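Local atomic coordinates of maleylpyruvate isomerase (Ralstonia sp., PDB entry 2V6K), a protein that catalyses the glutathione-dependent isomerisation of maleylpyruvate to fumarylpyruvate in bacterial naphthalene degradation, working as a homodimeric zeta-class glutathione transferase. Residues 97-101 with 142-146; 153-157 with 191-196. Numbering follows the deposited sequence.

Contact 1: residues 97-101 with 142-146; sequences LAAIV and AYEAL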
loop_
_atom_site.group_PDB
_atom_site.type_symbol
_atom_site.label_atom_id
_atom_site.label_comp_id
_atom_site.label_asym_id
_atom_site.label_seq_id
_atom_site.Cartn_x
_atom_site.Cartn_y
_atom_site.Cartn_z
ATOM N N LEU A 97 -8.994 4.512 3.724
ATOM C CA LEU A 97 -9.714 3.241 3.777
ATOM C C LEU A 97 -9.078 2.235 2.826
ATOM O O LEU A 97 -8.812 1.088 3.200
ATOM C CB LEU A 97 -11.195 3.440 3.432
ATOM C CG LEU A 97 -12.041 4.127 4.509
ATOM C CD1 LEU A 97 -13.399 4.514 3.949
ATOM C CD2 LEU A 97 -12.201 3.243 5.741
ATOM N N ALA A 98 -8.812 2.673 1.597
ATOM C CA ALA A 98 -8.197 1.798 0.605
ATOM C C ALA A 98 -6.841 1.313 1.088
ATOM O O ALA A 98 -6.523 0.133 0.942
ATOM C CB ALA A 98 -8.068 2.508 -0.737
ATOM N N ALA A 99 -6.044 2.211 1.656
ATOM C CA ALA A 99 -4.689 1.863 2.063
ATOM C C ALA A 99 -4.648 0.914 3.264
ATOM O O ALA A 99 -3.715 0.127 3.383
ATOM C CB ALA A 99 -3.884 3.129 2.344
ATOM N N ILE A 100 -5.646 0.969 4.152
ATOM C CA ILE A 100 -5.726 -0.038 5.218
ATOM C C ILE A 100 -5.692 -1.426 4.580
ATOM O O ILE A 100 -4.930 -2.301 5.002
ATOM C CB ILE A 100 -7.006 0.118 6.067
ATOM C CG1 ILE A 100 -6.915 1.390 6.916
ATOM C CG2 ILE A 100 -7.244 -1.124 6.951
ATOM C CD1 ILE A 100 -8.201 1.744 7.628
ATOM N N VAL A 101 -6.498 -1.623 3.543
ATOM C CA VAL A 101 -6.534 -2.907 2.848
ATOM C C VAL A 101 -5.282 -3.113 2.003
ATOM O O VAL A 101 -4.620 -4.162 2.096
ATOM C CB VAL A 101 -7.780 -3.011 1.942
ATOM C CG1 VAL A 101 -7.724 -4.269 1.102
ATOM C CG2 VAL A 101 -9.052 -2.994 2.780
ATOM N N ALA A 142 -10.178 -1.678 12.307
ATOM C CA ALA A 142 -9.971 -0.262 12.018
ATOM C C ALA A 142 -10.938 0.250 10.958
ATOM O O ALA A 142 -11.524 1.319 11.122
ATOM C CB ALA A 142 -8.533 -0.007 11.599
ATOM N N TYR A 143 -11.093 -0.509 9.872
ATOM C CA TYR A 143 -11.970 -0.123 8.770
ATOM C C TYR A 143 -13.407 0.024 9.279
ATOM O O TYR A 143 -14.074 1.035 9.008
ATOM C CB TYR A 143 -11.879 -1.178 7.662
ATOM C CG TYR A 143 -12.323 -0.747 6.286
ATOM C CD1 TYR A 143 -11.401 -0.587 5.264
ATOM C CD2 TYR A 143 -13.670 -0.533 5.997
ATOM C CE1 TYR A 143 -11.799 -0.221 3.990
ATOM C CE2 TYR A 143 -14.079 -0.152 4.721
ATOM C CZ TYR A 143 -13.131 0.004 3.725
ATOM O OH TYR A 143 -13.506 0.376 2.456
ATOM N N GLU A 144 -13.872 -0.976 10.026
ATOM C CA GLU A 144 -15.207 -0.961 10.629
ATOM C C GLU A 144 -15.411 0.251 11.534
ATOM O O GLU A 144 -16.466 0.898 11.487
ATOM C CB GLU A 144 -15.425 -2.252 11.421
ATOM C CG GLU A 144 -16.798 -2.391 12.062
ATOM C CD GLU A 144 -17.879 -2.863 11.104
ATOM O OE1 GLU A 144 -17.582 -3.190 9.932
ATOM O OE2 GLU A 144 -19.044 -2.917 11.548
ATOM N N ALA A 145 -14.412 0.556 12.362
ATOM C CA ALA A 145 -14.493 1.710 13.257
ATOM C C ALA A 145 -14.624 3.006 12.462
ATOM O O ALA A 145 -15.392 3.899 12.843
ATOM C CB ALA A 145 -13.282 1.762 14.168
ATOM N N LEU A 146 -13.888 3.111 11.357
ATOM C CA LEU A 146 -13.972 4.301 10.507
ATOM C C LEU A 146 -15.316 4.437 9.810
ATOM O O LEU A 146 -15.834 5.551 9.679
ATOM C CB LEU A 146 -12.817 4.340 9.503
ATOM C CG LEU A 146 -11.447 4.579 10.144
ATOM C CD1 LEU A 146 -10.336 4.300 9.145
ATOM C CD2 LEU A 146 -11.326 5.994 10.696
#

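Contact 2: residues 153-157 with 191-196; sequences RGRYS and AVDAAC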
loop_
_atom_site.group_PDB
_atom_site.type_symbol
_atom_site.label_atom_id
_atom_site.label_comp_id
_atom_site.label_asym_id
_atom_site.label_seq_id
_atom_site.Cartn_x
_atom_site.Cartn_y
_atom_site.Cartn_z
ATOM N N ARG A 153 -22.265 8.817 5.587
ATOM C CA ARG A 153 -22.134 7.578 4.830
ATOM C C ARG A 153 -23.476 6.920 4.496
ATOM O O ARG A 153 -24.380 6.869 5.333
ATOM C CB ARG A 153 -21.244 6.603 5.600
ATOM C CG ARG A 153 -20.733 5.467 4.759
ATOM C CD ARG A 153 -19.780 4.575 5.540
ATOM N NE ARG A 153 -20.442 3.834 6.607
ATOM C CZ ARG A 153 -21.127 2.706 6.435
ATOM N NH1 ARG A 153 -21.264 2.165 5.227
ATOM N NH2 ARG A 153 -21.684 2.115 7.479
ATOM N N GLY A 154 -23.587 6.426 3.264
ATOM C CA GLY A 154 -24.757 5.678 2.811
ATOM C C GLY A 154 -24.480 4.186 2.759
ATOM O O GLY A 154 -23.988 3.609 3.730
ATOM N N ARG A 155 -24.780 3.569 1.618
ATOM C CA ARG A 155 -24.689 2.113 1.450
ATOM C C ARG A 155 -23.265 1.589 1.302
ATOM O O ARG A 155 -23.011 0.396 1.489
ATOM C CB ARG A 155 -25.492 1.676 0.222
ATOM C CG ARG A 155 -26.990 1.911 0.341
ATOM C CD ARG A 155 -27.678 1.823 -1.017
ATOM N NE ARG A 155 -27.312 2.937 -1.891
ATOM C CZ ARG A 155 -27.660 3.045 -3.170
ATOM N NH1 ARG A 155 -28.393 2.105 -3.752
ATOM N NH2 ARG A 155 -27.270 4.101 -3.872
ATOM N N TYR A 156 -22.337 2.472 0.951
ATOM C CA TYR A 156 -20.988 2.049 0.590
ATOM C C TYR A 156 -19.963 2.532 1.608
ATOM O O TYR A 156 -20.337 3.061 2.654
ATOM C CB TYR A 156 -20.668 2.502 -0.842
ATOM C CG TYR A 156 -21.744 2.072 -1.812
ATOM C CD1 TYR A 156 -21.867 0.738 -2.208
ATOM C CD2 TYR A 156 -22.671 2.988 -2.295
ATOM C CE1 TYR A 156 -22.874 0.339 -3.084
ATOM C CE2 TYR A 156 -23.685 2.601 -3.172
ATOM C CZ TYR A 156 -23.781 1.278 -3.559
ATOM O OH TYR A 156 -24.784 0.904 -4.421
ATOM N N SER A 157 -18.678 2.344 1.322
ATOM C CA SER A 157 -17.642 2.721 2.289
ATOM C C SER A 157 -17.626 4.216 2.575
ATOM O O SER A 157 -17.302 4.637 3.682
ATOM C CB SER A 157 -16.255 2.298 1.806
ATOM O OG SER A 157 -16.129 0.886 1.743
ATOM N N ALA A 191 -22.383 -5.199 5.394
ATOM C CA ALA A 191 -23.445 -4.482 4.685
ATOM C C ALA A 191 -22.919 -3.800 3.421
ATOM O O ALA A 191 -23.587 -3.813 2.391
ATOM C CB ALA A 191 -24.131 -3.485 5.596
ATOM N N VAL A 192 -21.721 -3.224 3.489
ATOM C CA VAL A 192 -21.111 -2.611 2.304
ATOM C C VAL A 192 -20.849 -3.678 1.242
ATOM O O VAL A 192 -21.162 -3.486 0.060
ATOM C CB VAL A 192 -19.801 -1.865 2.638
ATOM C CG1 VAL A 192 -19.073 -1.452 1.358
ATOM C CG2 VAL A 192 -20.094 -0.649 3.500
ATOM N N ASP A 193 -20.282 -4.804 1.665
ATOM C CA ASP A 193 -20.027 -5.908 0.754
ATOM C C ASP A 193 -21.318 -6.376 0.073
ATOM O O ASP A 193 -21.339 -6.602 -1.139
ATOM C CB ASP A 193 -19.355 -7.063 1.495
ATOM C CG ASP A 193 -19.042 -8.227 0.589
ATOM O OD1 ASP A 193 -18.242 -8.053 -0.345
ATOM O OD2 ASP A 193 -19.614 -9.311 0.809
ATOM N N ALA A 194 -22.393 -6.511 0.849
ATOM C CA ALA A 194 -23.673 -6.948 0.298
ATOM C C ALA A 194 -24.222 -5.938 -0.713
ATOM O O ALA A 194 -24.715 -6.322 -1.782
ATOM C CB ALA A 194 -24.676 -7.193 1.418
ATOM N N ALA A 195 -24.134 -4.653 -0.378
ATOM C CA ALA A 195 -24.599 -3.593 -1.273
ATOM C C ALA A 195 -23.821 -3.593 -2.589
ATOM O O ALA A 195 -24.414 -3.508 -3.668
ATOM C CB ALA A 195 -24.513 -2.232 -0.587
ATOM N N CYS A 196 -22.499 -3.712 -2.510
ATOM C CA CYS A 196 -21.686 -3.790 -3.720
ATOM C C CYS A 196 -22.041 -5.026 -4.538
ATOM O O CYS A 196 -22.060 -4.976 -5.769
ATOM C CB CYS A 196 -20.200 -3.808 -3.368
ATOM S SG CYS A 196 -19.601 -2.261 -2.667
HETATM O O HOH W 1 -26.108 -1.436 -4.087
#

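Contact 1: residues 97-101 with 142-146
Two long helices of the all-helical C-terminal domain, 88-104 and 125-149, run almost antiparallel here: the short segments 97-101 and 142-146 make an angle of 166° and their axes come no closer than 10.4 Å. Leu-97 and Tyr-143 have the nearest CA atoms, 6.4 Å apart. The CD2 methyl of Leu-97 lies squarely over one face of the Tyr-143 ring, 3.7 Å from the centroid and only 4° off the normal, a CH-pi contact. CB of Leu-97 also meets CE1 of Tyr-143 at 3.8 Å, and CD2 of Leu-97 reaches CB of Leu-146 at 4.0 Å. Ala-98, whose CA-to-CB bond points away from the partner segment, packs on Leu-164 and Tyr-168 of helix 164-178. One turn on from Leu-97, Ile-100 aims directly at the partner helix; its CD1 packs against CD1 of Leu-146 at 3.7 Å and, more loosely, against CB of Ala-142 at 4.4 Å. Ile-100 also touches Gln-66 of the second subunit, and its side chain is about 7 Å from the bound glutathione conjugate. Val-101 closes the row, its CG2 4.1 Å from CE1 of Tyr-143. The ring lies across Leu-97, and its hydroxyl, at the flank of helix 88-104, hydrogen-bonds with Ser-157. No hydrogen bond joins the two segments themselves. Their cohesion is therefore apolar, a buried aliphatic and aromatic interface in which the tyrosine supplies both an apolar ring face and a polar tip satisfied elsewhere.

Contact 2: residues 153-157 with 191-196
Segment 153-157 is an irregular piece of chain that passes beside the last turns of helix 187-196, the nearest CA atoms being those of Tyr-156 and Val-192, 5.0 Å apart. Such proximity lets the main chain itself touch the helix: O of Arg-155 lies 3.6 Å from CA of Val-192 and 3.7 Å from CB of Ala-195. The loop is braced internally by Arg-153, whose NH1 donates to O of Tyr-156 at 2.9 Å while also resting 3.5 Å from CG2 of Val-192. Although the CA-to-CB bond of Tyr-156 points away from the helix, its ring turns back along it. CE1 of Tyr-156 packs on CB of Ala-195 at 3.9 Å, and SG of Cys-196 approaches the ring edge, 3.8 Å from CD1 of Tyr-156, in a sulfur-aromatic contact. A water bridges the polar end, 2.7 Å from OH of Tyr-156 and donating to O of Ala-195 at 2.7 Å. Ser-157 adds an OG contact with CG1 of Val-192 at 3.8 Å, though its main polar partner is Asp-166. Helix 164-178 packs beside both segments, with Asp-166 touching Tyr-156 and Val-192, and Val-170 touching Cys-196; the contact thus fits the loop that follows helix 125-149 against helices 164-178 and 187-196.

Overall arrangement
Both contacts belong to the helical C-terminal domain and follow in series along the chain, contact 1 closing before contact 2 opens, with centres 14 Å apart. Helix 125-149 supplies one side of contact 1 and leads into the loop of contact 2. The two meet directly: OH of Tyr-143 and OG of Ser-157 are 2.8 Å apart in a probable hydrogen bond, and CD1 of Leu-97 packs 3.9 Å from O of Ser-157. Helix 164-178 touches both. Contact 1 adjoins the second subunit and lies nearer the glutathione site, whereas contact 2 touches no other protein chain; together they connect helices 88-104 and 125-149, which meet the second subunit, through the following loop to helix 187-196.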